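Long-range contacts in DNA polymerase sliding clamp 2 (Thermococcus kodakarensis, PDB 3LX2), which probably encircles DNA as a ring of three subunits, serving as a moving platform that tethers DNA polymerase and other proteins during replication: residues P161-F166 / R176-M181; W130-V135 / L187-K192. All coordinates share one frame; numbering follows the deposited sequence.

Contact 1. Residues P161-F166 / R176-M181; sequences PEKLTF and RTVLTM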
loop_
_atom_site.group_PDB
_atom_site.type_symbol
_atom_site.label_atom_id
_atom_site.label_comp_id
_atom_site.label_asym_id
_atom_site.label_seq_id
_atom_site.Cartn_x
_atom_site.Cartn_y
_atom_site.Cartn_z
ATOM N N PRO A 161 -2.445 20.075 -36.706
ATOM C CA PRO A 161 -2.279 21.339 -35.992
ATOM C C PRO A 161 -3.331 21.630 -34.905
ATOM O O PRO A 161 -3.094 22.495 -34.055
ATOM C CB PRO A 161 -2.363 22.383 -37.112
ATOM C CG PRO A 161 -1.997 21.644 -38.342
ATOM C CD PRO A 161 -2.656 20.326 -38.136
ATOM N N GLU A 162 -4.462 20.918 -34.942
ATOM C CA GLU A 162 -5.518 21.056 -33.922
ATOM C C GLU A 162 -5.561 19.843 -33.019
ATOM O O GLU A 162 -6.314 19.830 -32.036
ATOM C CB GLU A 162 -6.925 21.185 -34.544
ATOM C CG GLU A 162 -7.223 22.406 -35.442
ATOM C CD GLU A 162 -6.715 22.242 -36.882
ATOM O OE1 GLU A 162 -6.353 21.101 -37.297
ATOM O OE2 GLU A 162 -6.673 23.283 -37.587
ATOM N N LYS A 163 -4.769 18.825 -33.360
ATOM C CA LYS A 163 -4.998 17.493 -32.829
ATOM C C LYS A 163 -3.738 16.750 -32.366
ATOM O O LYS A 163 -2.828 16.440 -33.182
ATOM C CB LYS A 163 -5.779 16.644 -33.850
ATOM C CG LYS A 163 -6.900 15.778 -33.229
ATOM C CD LYS A 163 -7.812 15.152 -34.322
ATOM C CE LYS A 163 -9.322 15.332 -34.006
ATOM N NZ LYS A 163 -10.191 15.109 -35.217
ATOM N N LEU A 164 -3.717 16.448 -31.061
ATOM C CA LEU A 164 -2.684 15.601 -30.467
ATOM C C LEU A 164 -3.317 14.305 -30.004
ATOM O O LEU A 164 -4.153 14.291 -29.090
ATOM C CB LEU A 164 -1.970 16.305 -29.291
ATOM C CG LEU A 164 -0.769 15.532 -28.695
ATOM C CD1 LEU A 164 0.426 15.561 -29.593
ATOM C CD2 LEU A 164 -0.380 16.066 -27.333
ATOM N N THR A 165 -2.901 13.219 -30.634
ATOM C CA THR A 165 -3.539 11.932 -30.439
ATOM C C THR A 165 -2.500 10.869 -30.077
ATOM O O THR A 165 -1.496 10.762 -30.783
ATOM C CB THR A 165 -4.208 11.460 -31.772
ATOM O OG1 THR A 165 -5.064 12.487 -32.333
ATOM C CG2 THR A 165 -5.001 10.158 -31.544
ATOM N N PHE A 166 -2.745 10.087 -29.018
ATOM C CA PHE A 166 -1.922 8.936 -28.638
ATOM C C PHE A 166 -2.637 7.568 -28.769
ATOM O O PHE A 166 -3.580 7.282 -28.030
ATOM C CB PHE A 166 -1.533 9.073 -27.189
ATOM C CG PHE A 166 -1.000 10.396 -26.845
ATOM C CD1 PHE A 166 0.334 10.704 -27.102
ATOM C CD2 PHE A 166 -1.829 11.358 -26.261
ATOM C CE1 PHE A 166 0.841 11.953 -26.780
ATOM C CE2 PHE A 166 -1.324 12.590 -25.933
ATOM C CZ PHE A 166 0.017 12.889 -26.195
ATOM N N ARG A 176 -7.398 5.044 -28.557
ATOM C CA ARG A 176 -7.111 6.412 -28.915
ATOM C C ARG A 176 -7.401 7.331 -27.668
ATOM O O ARG A 176 -8.480 7.305 -27.062
ATOM C CB ARG A 176 -7.975 6.750 -30.131
ATOM C CG ARG A 176 -7.628 7.966 -30.910
ATOM C CD ARG A 176 -8.459 8.051 -32.216
ATOM N NE ARG A 176 -7.721 7.467 -33.357
ATOM C CZ ARG A 176 -7.419 8.108 -34.498
ATOM N NH1 ARG A 176 -7.827 9.366 -34.666
ATOM N NH2 ARG A 176 -6.734 7.494 -35.479
ATOM N N THR A 177 -6.390 8.070 -27.254
ATOM C CA THR A 177 -6.590 9.232 -26.399
ATOM C C THR A 177 -6.310 10.444 -27.269
ATOM O O THR A 177 -5.236 10.515 -27.903
ATOM C CB THR A 177 -5.598 9.277 -25.261
ATOM O OG1 THR A 177 -5.905 8.268 -24.296
ATOM C CG2 THR A 177 -5.674 10.616 -24.608
ATOM N N VAL A 178 -7.249 11.400 -27.307
ATOM C CA VAL A 178 -7.062 12.586 -28.163
ATOM C C VAL A 178 -7.264 13.957 -27.497
ATOM O O VAL A 178 -8.321 14.236 -26.921
ATOM C CB VAL A 178 -7.837 12.444 -29.488
ATOM C CG1 VAL A 178 -9.269 11.998 -29.239
ATOM C CG2 VAL A 178 -7.798 13.731 -30.292
ATOM N N LEU A 179 -6.234 14.803 -27.602
ATOM C CA LEU A 179 -6.188 16.143 -26.992
ATOM C C LEU A 179 -6.236 17.271 -27.990
ATOM O O LEU A 179 -5.485 17.294 -28.969
ATOM C CB LEU A 179 -4.886 16.338 -26.239
ATOM C CG LEU A 179 -4.535 15.439 -25.081
ATOM C CD1 LEU A 179 -3.432 16.124 -24.306
ATOM C CD2 LEU A 179 -5.784 15.191 -24.205
ATOM N N THR A 180 -7.113 18.229 -27.718
ATOM C CA THR A 180 -7.161 19.490 -28.495
ATOM C C THR A 180 -6.912 20.677 -27.537
ATOM O O THR A 180 -6.841 20.506 -26.288
ATOM C CB THR A 180 -8.529 19.705 -29.250
ATOM O OG1 THR A 180 -9.591 19.954 -28.302
ATOM C CG2 THR A 180 -8.894 18.506 -30.116
ATOM N N MET A 181 -6.832 21.875 -28.117
ATOM C CA MET A 181 -6.771 23.087 -27.299
ATOM C C MET A 181 -7.923 23.238 -26.284
ATOM O O MET A 181 -7.784 23.944 -25.287
ATOM C CB MET A 181 -6.516 24.350 -28.145
ATOM C CG MET A 181 -5.019 24.556 -28.491
ATOM S SD MET A 181 -3.836 24.274 -27.123
ATOM C CE MET A 181 -4.261 25.519 -25.924
#
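Four backbone hydrogen bonds join residues 161-166 to 176-181 as two antiparallel hydrogen-bonded pairs. In the Leu164-Leu179 pair, Leu164 N lies 2.9 Å from Leu179 O and Leu179 N lies 2.6 Å from Leu164 O, each donor nearly along the C=O axis it approaches. The Phe166-Thr177 pair is less symmetrical: Phe166 N meets Thr177 O at 2.8 Å close to the carbonyl axis, whereas Thr177 N reaches Phe166 O at 3.0 Å from above the carbonyl plane. Between them, the non-hydrogen-bonded pair Thr165-Val178 brings its CA atoms to 4.2 Å.

Side chains separate by face. On one, Thr165 and Val178 lie side by side and point the same way, with Thr165 OG1 3.6 Å from Val178 CG2. Two longer side chains flank this pair: CG2 of Thr165, anti to its backbone N, touches Arg176 CG at 3.5 Å and sits over one face of the guanidinium, while the Lys163 side chain crosses that of Val178 obliquely, CG against CG2. The other face, with Leu164, Phe166, Thr177 and Leu179, is mostly apolar: Leu164 and Leu179 meet through their CB atoms, and Leu179 CG lies at the edge of the Phe166 ring, 4.4 Å from CE2.

Further out, Phe157 packs edge-to-face with Phe166, which also touches Leu141 and Ala144 of helix 138-151. The polar exception, Thr177 OG1, hydrogen-bonds to Thr109 OG1 of a second subunit. Strand 174-179, the outer arm of this beta hairpin, pairs antiparallel with a strand of that subunit, the interface by which the PCNA ring closes.

Contact 2. Residues W130-V135 / L187-K192; sequences WTVKAV and LDLEHK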
loop_
_atom_site.group_PDB
_atom_site.type_symbol
_atom_site.label_atom_id
_atom_site.label_comp_id
_atom_site.label_asym_id
_atom_site.label_seq_id
_atom_site.Cartn_x
_atom_site.Cartn_y
_atom_site.Cartn_z
ATOM N N TRP A 130 12.390 17.978 -35.925
ATOM C CA TRP A 130 11.106 17.772 -35.276
ATOM C C TRP A 130 10.063 18.601 -35.979
ATOM O O TRP A 130 10.236 19.792 -36.172
ATOM C CB TRP A 130 11.138 18.150 -33.788
ATOM C CG TRP A 130 11.921 17.218 -32.898
ATOM C CD1 TRP A 130 11.759 15.858 -32.754
ATOM C CD2 TRP A 130 12.979 17.585 -32.016
ATOM N NE1 TRP A 130 12.661 15.363 -31.839
ATOM C CE2 TRP A 130 13.425 16.399 -31.375
ATOM C CE3 TRP A 130 13.596 18.797 -31.700
ATOM C CZ2 TRP A 130 14.453 16.400 -30.440
ATOM C CZ3 TRP A 130 14.614 18.796 -30.762
ATOM C CH2 TRP A 130 15.032 17.604 -30.144
ATOM N N THR A 131 8.971 17.972 -36.365
ATOM C CA THR A 131 7.867 18.703 -36.973
ATOM C C THR A 131 6.793 19.071 -35.957
ATOM O O THR A 131 6.163 20.113 -36.087
ATOM C CB THR A 131 7.308 17.985 -38.268
ATOM O OG1 THR A 131 6.849 16.654 -37.976
ATOM C CG2 THR A 131 8.433 17.891 -39.330
ATOM N N VAL A 132 6.587 18.259 -34.922
ATOM C CA VAL A 132 5.604 18.623 -33.889
ATOM C C VAL A 132 6.278 19.154 -32.634
ATOM O O VAL A 132 7.409 18.777 -32.339
ATOM C CB VAL A 132 4.710 17.419 -33.491
ATOM C CG1 VAL A 132 3.688 17.816 -32.439
ATOM C CG2 VAL A 132 3.999 16.862 -34.703
ATOM N N LYS A 133 5.586 20.001 -31.888
ATOM C CA LYS A 133 6.007 20.357 -30.546
ATOM C C LYS A 133 4.776 20.674 -29.739
ATOM O O LYS A 133 3.917 21.426 -30.207
ATOM C CB LYS A 133 6.960 21.558 -30.494
ATOM C CG LYS A 133 6.912 22.221 -29.106
ATOM C CD LYS A 133 7.797 23.439 -28.913
ATOM C CE LYS A 133 8.187 23.605 -27.418
ATOM N NZ LYS A 133 8.704 24.981 -27.095
ATOM N N ALA A 134 4.703 20.150 -28.512
ATOM C CA ALA A 134 3.543 20.376 -27.694
ATOM C C ALA A 134 3.961 20.573 -26.273
ATOM O O ALA A 134 5.078 20.252 -25.938
ATOM C CB ALA A 134 2.593 19.234 -27.814
ATOM N N VAL A 135 3.085 21.140 -25.452
ATOM C CA VAL A 135 3.291 21.171 -24.009
ATOM C C VAL A 135 2.043 20.533 -23.453
ATOM O O VAL A 135 0.924 20.939 -23.787
ATOM C CB VAL A 135 3.417 22.612 -23.395
ATOM C CG1 VAL A 135 3.903 22.532 -21.946
ATOM C CG2 VAL A 135 4.372 23.495 -24.209
ATOM N N LEU A 187 -1.378 22.360 -23.274
ATOM C CA LEU A 187 -1.211 23.801 -23.058
ATOM C C LEU A 187 -0.857 24.503 -24.368
ATOM O O LEU A 187 -1.135 25.694 -24.526
ATOM C CB LEU A 187 -0.179 24.116 -22.003
ATOM C CG LEU A 187 -0.328 23.632 -20.566
ATOM C CD1 LEU A 187 0.846 24.175 -19.756
ATOM C CD2 LEU A 187 -1.635 24.088 -19.940
ATOM N N ASP A 188 -0.300 23.752 -25.315
ATOM C CA ASP A 188 0.274 24.366 -26.497
ATOM C C ASP A 188 0.558 23.328 -27.562
ATOM O O ASP A 188 0.970 22.218 -27.250
ATOM C CB ASP A 188 1.572 25.103 -26.115
ATOM C CG ASP A 188 2.281 25.705 -27.322
ATOM O OD1 ASP A 188 1.605 26.327 -28.172
ATOM O OD2 ASP A 188 3.518 25.543 -27.433
ATOM N N LEU A 189 0.359 23.699 -28.819
ATOM C CA LEU A 189 0.537 22.750 -29.896
ATOM C C LEU A 189 0.920 23.388 -31.219
ATOM O O LEU A 189 0.160 24.148 -31.813
ATOM C CB LEU A 189 -0.708 21.876 -30.052
ATOM C CG LEU A 189 -0.694 20.947 -31.253
ATOM C CD1 LEU A 189 0.464 19.946 -31.142
ATOM C CD2 LEU A 189 -2.037 20.269 -31.322
ATOM N N GLU A 190 2.095 23.046 -31.696
ATOM C CA GLU A 190 2.616 23.684 -32.863
ATOM C C GLU A 190 3.037 22.573 -33.823
ATOM O O GLU A 190 3.769 21.667 -33.441
ATOM C CB GLU A 190 3.780 24.602 -32.472
ATOM C CG GLU A 190 3.902 25.874 -33.287
ATOM C CD GLU A 190 2.613 26.727 -33.285
ATOM O OE1 GLU A 190 2.197 27.213 -32.208
ATOM O OE2 GLU A 190 2.020 26.908 -34.375
ATOM N N HIS A 191 2.489 22.617 -35.038
ATOM C CA HIS A 191 2.843 21.715 -36.122
ATOM C C HIS A 191 3.509 22.527 -37.219
ATOM O O HIS A 191 2.930 23.508 -37.702
ATOM C CB HIS A 191 1.597 21.048 -36.712
ATOM C CG HIS A 191 1.855 19.687 -37.295
ATOM N ND1 HIS A 191 2.946 19.404 -38.096
ATOM C CD2 HIS A 191 1.157 18.531 -37.191
ATOM C CE1 HIS A 191 2.913 18.130 -38.448
ATOM N NE2 HIS A 191 1.833 17.581 -37.918
ATOM N N LYS A 192 4.729 22.133 -37.589
ATOM C CA LYS A 192 5.410 22.664 -38.781
ATOM C C LYS A 192 5.149 21.756 -39.976
ATOM O O LYS A 192 6.083 21.261 -40.617
ATOM C CB LYS A 192 6.916 22.834 -38.546
ATOM C CG LYS A 192 7.425 24.271 -38.647
ATOM C CD LYS A 192 8.936 24.320 -38.529
ATOM C CE LYS A 192 9.375 24.095 -37.091
ATOM N NZ LYS A 192 10.832 23.764 -37.043
#
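Antiparallel pairing of 130-135 with 187-192 centres on the hydrogen-bonded pair Lys133-Glu190, each N donating to the other's O nearly along the C=O axis; Val135 N donates to Asp188 O. Packing is tight on both faces. CG2 of Val132, anti to its carbonyl carbon, sits over the centre of the His191 imidazole, 4.0 Å from the ring centroid and 13° off the normal, a CH-pi contact. The other branch, CG1, meets Leu189 CD1 at 4.1 Å, and Leu189 CD1 also touches Ala134 CB at 4.0 Å. His191 NE2 has a weak hydrogen bond to Ala159 O, which may help to hold the ring's rotation. Val135 packs CG2 against Asp188 CB at 3.7 Å and CG1 against Leu187 CD1.

Looser are the outer parts of Lys133, Glu190 and Lys192, which make little contact with the opposing strand. Lys133 NZ stays 5.2 Å from Asp188 OD2, too far for a salt bridge, and lies near like-charged Arg221.

At one end Val135 O accepts Leu187 N at 2.8 Å and, weakly, Asp188 N at 3.4 Å, a classic beta bulge. At the other, Lys192 N reaches Thr131 O. Cohesion therefore rests on backbone bonds and packing on both faces; the charges' net effect remains unsettled.

In the fold
From the N terminus, the chain first reaches residues 130-135, which open contact 2 on strand 132-137. It then runs through helix 138-151 and strand 154-159 to contact 1, where 161-166 and 176-181 close a short hairpin. Strand 186-191 follows and completes contact 2, so the hairpin is nested within the larger loop. Contact 1 belongs to the four-stranded sheet that continues into another subunit; contact 2 lies at the end, within this chain, of the long sheet spanning both halves of the subunit. Their centres are 11 Å apart, and they touch where Leu189 CD2 meets Pro161 O at 3.7 Å and Met181 CE meets Leu187 O.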